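Local coordinates for protein esterase Rv0045c (Mycobacterium tuberculosis, PDB 6WYN) that hydrolyses carboxylic esters, with the highest activity on short, straight-chain alkyl esters, and is likely involved in ester or lipid metabolism, at residues H117-Q131 with W248-L262. Sequence-based numbering, arbitrary orientation.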
loop_
_atom_site.group_PDB
_atom_site.type_symbol
_atom_site.label_atom_id
_atom_site.label_comp_id
_atom_site.label_asym_id
_atom_site.label_seq_id
_atom_site.Cartn_x
_atom_site.Cartn_y
_atom_site.Cartn_z
ATOM N N HIS A 117 -1.384 10.548 -1.779
ATOM C CA HIS A 117 -1.510 9.461 -2.781
ATOM C C HIS A 117 -2.977 9.281 -3.204
ATOM O O HIS A 117 -3.908 9.567 -2.399
ATOM C CB HIS A 117 -0.991 8.174 -2.142
ATOM C CG HIS A 117 0.447 8.195 -1.759
ATOM N ND1 HIS A 117 0.873 8.637 -0.518
ATOM C CD2 HIS A 117 1.539 7.758 -2.435
ATOM C CE1 HIS A 117 2.193 8.500 -0.463
ATOM N NE2 HIS A 117 2.621 7.986 -1.641
ATOM N N GLY A 118 -3.155 8.730 -4.389
ATOM C CA GLY A 118 -4.462 8.376 -4.947
ATOM C C GLY A 118 -5.330 9.615 -5.050
ATOM O O GLY A 118 -4.855 10.587 -5.684
ATOM N N HIS A 119 -6.483 9.622 -4.381
ATOM C CA HIS A 119 -7.369 10.811 -4.298
ATOM C C HIS A 119 -7.271 11.444 -2.920
ATOM O O HIS A 119 -8.072 12.327 -2.650
ATOM C CB HIS A 119 -8.799 10.414 -4.633
ATOM C CG HIS A 119 -8.931 9.938 -6.043
ATOM N ND1 HIS A 119 -9.749 10.587 -6.992
ATOM C CD2 HIS A 119 -8.353 8.900 -6.688
ATOM C CE1 HIS A 119 -9.683 9.938 -8.147
ATOM N NE2 HIS A 119 -8.831 8.882 -7.979
ATOM N N SER A 120 -6.389 10.973 -2.040
ATOM C CA SER A 120 -6.269 11.593 -0.693
ATOM C C SER A 120 -5.526 12.946 -0.835
ATOM O O SER A 120 -4.687 13.083 -1.734
ATOM C CB SER A 120 -5.640 10.681 0.289
ATOM O OG SER A 120 -6.507 9.660 0.746
ATOM N N ALA A 121 -5.827 13.918 0.022
ATOM C CA ALA A 121 -5.220 15.272 -0.031
ATOM C C ALA A 121 -3.683 15.176 0.061
ATOM O O ALA A 121 -3.160 14.330 0.815
ATOM C CB ALA A 121 -5.784 16.144 1.079
ATOM N N TRP A 122 -2.995 16.004 -0.696
ATOM C CA TRP A 122 -1.547 16.272 -0.513
ATOM C C TRP A 122 -1.331 17.153 0.720
ATOM O O TRP A 122 -2.298 17.694 1.309
ATOM C CB TRP A 122 -0.951 16.891 -1.767
ATOM C CG TRP A 122 -0.832 15.994 -2.947
ATOM C CD1 TRP A 122 -1.401 14.772 -3.128
ATOM C CD2 TRP A 122 -0.097 16.285 -4.148
ATOM N NE1 TRP A 122 -1.070 14.290 -4.359
ATOM C CE2 TRP A 122 -0.254 15.182 -5.003
ATOM C CE3 TRP A 122 0.710 17.349 -4.567
ATOM C CZ2 TRP A 122 0.302 15.137 -6.279
ATOM C CZ3 TRP A 122 1.317 17.276 -5.804
ATOM C CH2 TRP A 122 1.089 16.200 -6.664
ATOM N N ARG A 123 -0.099 17.197 1.201
ATOM C CA ARG A 123 0.311 18.148 2.275
ATOM C C ARG A 123 1.414 19.039 1.731
ATOM O O ARG A 123 2.267 18.537 0.983
ATOM C CB ARG A 123 0.845 17.430 3.502
ATOM C CG ARG A 123 -0.057 16.346 4.056
ATOM C CD ARG A 123 0.876 15.482 4.880
ATOM N NE ARG A 123 1.574 16.334 5.845
ATOM C CZ ARG A 123 1.093 16.661 7.034
ATOM N NH1 ARG A 123 1.805 17.459 7.822
ATOM N NH2 ARG A 123 -0.082 16.194 7.422
ATOM N N GLU A 124 1.372 20.344 1.997
ATOM C CA GLU A 124 2.351 21.263 1.325
ATOM C C GLU A 124 3.752 20.991 1.914
ATOM O O GLU A 124 4.756 21.258 1.214
ATOM C CB GLU A 124 1.918 22.738 1.413
ATOM C CG GLU A 124 0.668 23.091 0.584
ATOM C CD GLU A 124 0.828 23.198 -0.934
ATOM O OE1 GLU A 124 1.588 22.398 -1.504
ATOM O OE2 GLU A 124 0.170 24.069 -1.563
ATOM N N ASP A 125 3.798 20.423 3.134
ATOM C CA ASP A 125 5.056 20.087 3.882
ATOM C C ASP A 125 5.631 18.734 3.467
ATOM O O ASP A 125 6.392 18.183 4.271
ATOM C CB ASP A 125 4.778 20.075 5.379
ATOM C CG ASP A 125 3.898 18.980 5.931
ATOM O OD1 ASP A 125 3.535 18.061 5.193
ATOM O OD2 ASP A 125 3.614 19.061 7.118
ATOM N N GLY A 126 5.150 18.167 2.385
ATOM C CA GLY A 126 5.542 16.898 1.721
ATOM C C GLY A 126 5.805 15.701 2.641
ATOM O O GLY A 126 6.621 14.809 2.215
ATOM N N ASN A 127 5.125 15.621 3.787
ATOM C CA ASN A 127 5.432 14.655 4.863
ATOM C C ASN A 127 4.368 13.550 5.080
ATOM O O ASN A 127 3.398 13.687 5.852
ATOM C CB ASN A 127 5.682 15.352 6.206
ATOM C CG ASN A 127 6.454 14.433 7.139
ATOM O OD1 ASN A 127 5.981 13.321 7.366
ATOM N ND2 ASN A 127 7.627 14.845 7.640
ATOM N N TYR A 128 4.735 12.354 4.659
ATOM C CA TYR A 128 3.842 11.185 4.691
ATOM C C TYR A 128 4.446 10.132 5.620
ATOM O O TYR A 128 4.492 8.945 5.244
ATOM C CB TYR A 128 3.637 10.831 3.229
ATOM C CG TYR A 128 3.161 12.013 2.436
ATOM C CD1 TYR A 128 1.954 12.599 2.732
ATOM C CD2 TYR A 128 3.905 12.551 1.394
ATOM C CE1 TYR A 128 1.480 13.684 2.011
ATOM C CE2 TYR A 128 3.429 13.620 0.641
ATOM C CZ TYR A 128 2.208 14.196 0.966
ATOM O OH TYR A 128 1.711 15.294 0.310
ATOM N N SER A 129 4.844 10.566 6.820
ATOM C CA SER A 129 5.452 9.710 7.864
ATOM C C SER A 129 4.366 8.744 8.241
ATOM O O SER A 129 3.192 9.126 8.236
ATOM C CB SER A 129 5.984 10.458 9.121
ATOM O OG SER A 129 4.915 10.744 10.051
ATOM N N PRO A 130 4.738 7.508 8.659
ATOM C CA PRO A 130 3.778 6.579 9.229
ATOM C C PRO A 130 2.991 7.205 10.380
ATOM O O PRO A 130 1.826 6.920 10.525
ATOM C CB PRO A 130 4.660 5.432 9.754
ATOM C CG PRO A 130 5.891 5.478 8.880
ATOM C CD PRO A 130 6.095 6.938 8.564
ATOM N N GLN A 131 3.669 7.964 11.254
ATOM C CA GLN A 131 3.042 8.586 12.447
ATOM C C GLN A 131 1.933 9.594 12.054
ATOM O O GLN A 131 0.876 9.581 12.735
ATOM C CB GLN A 131 4.135 9.277 13.265
ATOM C CG GLN A 131 5.074 8.289 13.979
ATOM C CD GLN A 131 6.265 7.579 13.332
ATOM O OE1 GLN A 131 6.588 7.636 12.115
ATOM N NE2 GLN A 131 6.963 6.865 14.225
ATOM N N TRP A 248 1.580 12.200 -12.381
ATOM C CA TRP A 248 1.378 11.207 -11.292
ATOM C C TRP A 248 0.350 11.749 -10.294
ATOM O O TRP A 248 0.361 12.965 -9.981
ATOM C CB TRP A 248 2.684 10.843 -10.580
ATOM C CG TRP A 248 3.714 10.165 -11.449
ATOM C CD1 TRP A 248 4.949 10.656 -11.792
ATOM C CD2 TRP A 248 3.633 8.850 -12.056
ATOM N NE1 TRP A 248 5.626 9.738 -12.556
ATOM C CE2 TRP A 248 4.844 8.634 -12.754
ATOM C CE3 TRP A 248 2.667 7.831 -12.078
ATOM C CZ2 TRP A 248 5.109 7.453 -13.456
ATOM C CZ3 TRP A 248 2.929 6.671 -12.774
ATOM C CH2 TRP A 248 4.136 6.484 -13.457
ATOM N N ARG A 249 -0.456 10.850 -9.744
ATOM C CA ARG A 249 -1.446 11.169 -8.688
ATOM C C ARG A 249 -0.702 11.367 -7.370
ATOM O O ARG A 249 -1.240 12.085 -6.473
ATOM C CB ARG A 249 -2.530 10.086 -8.607
ATOM C CG ARG A 249 -3.618 10.179 -9.659
ATOM C CD ARG A 249 -4.837 9.313 -9.286
ATOM N NE ARG A 249 -5.701 9.232 -10.428
ATOM C CZ ARG A 249 -6.613 10.136 -10.757
ATOM N NH1 ARG A 249 -6.797 11.210 -10.004
ATOM N NH2 ARG A 249 -7.311 9.960 -11.855
ATOM N N TYR A 250 0.483 10.774 -7.187
ATOM C CA TYR A 250 1.147 10.871 -5.868
ATOM C C TYR A 250 2.086 12.087 -5.829
ATOM O O TYR A 250 2.623 12.507 -6.837
ATOM C CB TYR A 250 1.980 9.635 -5.507
ATOM C CG TYR A 250 3.026 9.239 -6.517
ATOM C CD1 TYR A 250 4.313 9.777 -6.500
ATOM C CD2 TYR A 250 2.710 8.347 -7.520
ATOM C CE1 TYR A 250 5.273 9.383 -7.432
ATOM C CE2 TYR A 250 3.648 7.938 -8.456
ATOM C CZ TYR A 250 4.940 8.444 -8.397
ATOM O OH TYR A 250 5.814 8.035 -9.356
ATOM N N ASP A 251 2.272 12.593 -4.631
ATOM C CA ASP A 251 3.162 13.722 -4.308
ATOM C C ASP A 251 4.531 13.085 -4.125
ATOM O O ASP A 251 4.617 12.059 -3.348
ATOM C CB ASP A 251 2.697 14.424 -3.030
ATOM C CG ASP A 251 3.411 15.746 -2.701
ATOM O OD1 ASP A 251 4.152 16.233 -3.533
ATOM O OD2 ASP A 251 3.270 16.204 -1.586
ATOM N N ALA A 252 5.543 13.592 -4.837
ATOM C CA ALA A 252 6.945 13.356 -4.418
ATOM C C ALA A 252 6.906 13.319 -2.881
ATOM O O ALA A 252 6.149 14.078 -2.342
ATOM C CB ALA A 252 7.865 14.437 -4.972
ATOM N N ILE A 253 7.492 12.314 -2.249
ATOM C CA ILE A 253 7.695 12.278 -0.771
ATOM C C ILE A 253 9.055 12.945 -0.573
ATOM O O ILE A 253 10.125 12.310 -0.931
ATOM C CB ILE A 253 7.672 10.849 -0.205
ATOM C CG1 ILE A 253 6.511 10.012 -0.760
ATOM C CG2 ILE A 253 7.662 10.882 1.313
ATOM C CD1 ILE A 253 6.487 8.571 -0.247
ATOM N N ARG A 254 9.002 14.166 -0.076
ATOM C CA ARG A 254 10.246 14.850 0.295
ATOM C C ARG A 254 10.763 14.154 1.547
ATOM O O ARG A 254 11.992 14.129 1.692
ATOM C CB ARG A 254 9.934 16.297 0.700
ATOM C CG ARG A 254 11.160 17.197 0.774
ATOM C CD ARG A 254 10.954 18.615 1.266
ATOM N NE ARG A 254 10.758 18.681 2.704
ATOM C CZ ARG A 254 9.570 18.836 3.256
ATOM N NH1 ARG A 254 9.432 18.881 4.569
ATOM N NH2 ARG A 254 8.518 18.949 2.472
ATOM N N THR A 255 9.868 13.515 2.332
ATOM C CA THR A 255 10.327 13.045 3.683
ATOM C C THR A 255 9.478 11.913 4.329
ATOM O O THR A 255 8.257 12.025 4.147
ATOM C CB THR A 255 10.331 14.282 4.574
ATOM O OG1 THR A 255 11.328 14.019 5.526
ATOM C CG2 THR A 255 9.020 14.492 5.262
ATOM N N PHE A 256 10.090 10.966 5.066
ATOM C CA PHE A 256 9.365 9.885 5.806
ATOM C C PHE A 256 9.351 10.273 7.293
ATOM O O PHE A 256 9.093 11.465 7.556
ATOM C CB PHE A 256 10.044 8.533 5.580
ATOM C CG PHE A 256 9.981 8.020 4.164
ATOM C CD1 PHE A 256 10.979 8.321 3.251
ATOM C CD2 PHE A 256 8.922 7.233 3.742
ATOM C CE1 PHE A 256 10.920 7.849 1.950
ATOM C CE2 PHE A 256 8.864 6.759 2.441
ATOM C CZ PHE A 256 9.863 7.068 1.548
ATOM N N GLY A 257 9.607 9.343 8.238
ATOM C CA GLY A 257 9.667 9.840 9.632
ATOM C C GLY A 257 9.685 8.930 10.851
ATOM O O GLY A 257 8.837 8.052 10.815
ATOM N N ASP A 258 10.590 9.138 11.842
ATOM C CA ASP A 258 10.660 8.456 13.184
ATOM C C ASP A 258 10.701 6.917 13.197
ATOM O O ASP A 258 9.746 6.298 12.690
ATOM C CB ASP A 258 9.611 9.021 14.147
ATOM C CG ASP A 258 9.758 8.525 15.576
ATOM O OD1 ASP A 258 10.905 8.463 16.063
ATOM O OD2 ASP A 258 8.723 8.208 16.191
ATOM N N PHE A 259 11.697 6.299 13.875
ATOM C CA PHE A 259 11.705 4.829 13.766
ATOM C C PHE A 259 11.980 4.190 15.151
ATOM O O PHE A 259 11.393 3.146 15.464
ATOM C CB PHE A 259 12.683 4.468 12.634
ATOM C CG PHE A 259 12.228 4.787 11.223
ATOM C CD1 PHE A 259 11.463 3.881 10.491
ATOM C CD2 PHE A 259 12.641 5.933 10.565
ATOM C CE1 PHE A 259 11.080 4.152 9.173
ATOM C CE2 PHE A 259 12.281 6.189 9.245
ATOM C CZ PHE A 259 11.479 5.312 8.552
ATOM N N ALA A 260 12.810 4.825 15.993
ATOM C CA ALA A 260 12.989 4.495 17.427
ATOM C C ALA A 260 11.601 4.441 18.072
ATOM O O ALA A 260 11.305 3.390 18.709
ATOM C CB ALA A 260 13.870 5.535 18.098
ATOM N N GLY A 261 10.781 5.512 17.863
ATOM C CA GLY A 261 9.384 5.547 18.328
ATOM C C GLY A 261 8.587 4.403 17.721
ATOM O O GLY A 261 7.706 3.842 18.363
ATOM N N LEU A 262 8.865 4.068 16.478
ATOM C CA LEU A 262 8.114 2.999 15.787
ATOM C C LEU A 262 8.473 1.619 16.387
ATOM O O LEU A 262 7.539 0.823 16.608
ATOM C CB LEU A 262 8.453 3.113 14.302
ATOM C CG LEU A 262 7.475 2.434 13.358
ATOM C CD1 LEU A 262 6.046 2.903 13.592
ATOM C CD2 LEU A 262 7.922 2.696 11.929
HETATM O O HOH W 1 4.834 8.931 -3.473
HETATM O O HOH W 2 -5.567 12.268 -7.803
#
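Arg249 lays its guanidinium nearly flat on one face of the His119 ring, the planes 16° apart. The contact joins two loops of the alpha/beta hydrolase fold: loop 117-129, leading into helix 130-144, and loop 249-259, leading from strand 246-248 into helix 260-268. Water 2 links Arg249 NH1 to Gly118 O. The carbonyl O of Arg249 accepts from Trp122 NE1 at 3.1 Å, in the plane of the indole. Tyr250 CB packs 3.6 Å from His117 CD2, and the His117 side chain also lies close to Gly91, a site of substrate selectivity. Asp251 meets two aromatic residues. Its CG is anti to the backbone N (chi1 -171°), which stacks the carboxylate on the Trp122 indole. CB makes a CH-pi contact 3.6 Å from the centroid of the five-membered ring. The anti lone pair of OD2 takes the Tyr128 hydroxyl at 2.6 Å. That hydroxyl also accepts from Arg123 N, in a nearly straight bond. Ile253 CG2 meets the edge of the Tyr128 ring. Arg254 NH1 bonds weakly to Asp125 O, and a single beta bridge pairs Asn127 with Thr255. Phe256 points away from 117-131; its side chain touches Ala189 and Arg196 of helix 182-200, near His188, another selectivity site. Gly257 CA packs 3.8 Å from Ser129 CB, and Gly257 O lies 3.7 Å from Pro130 CD.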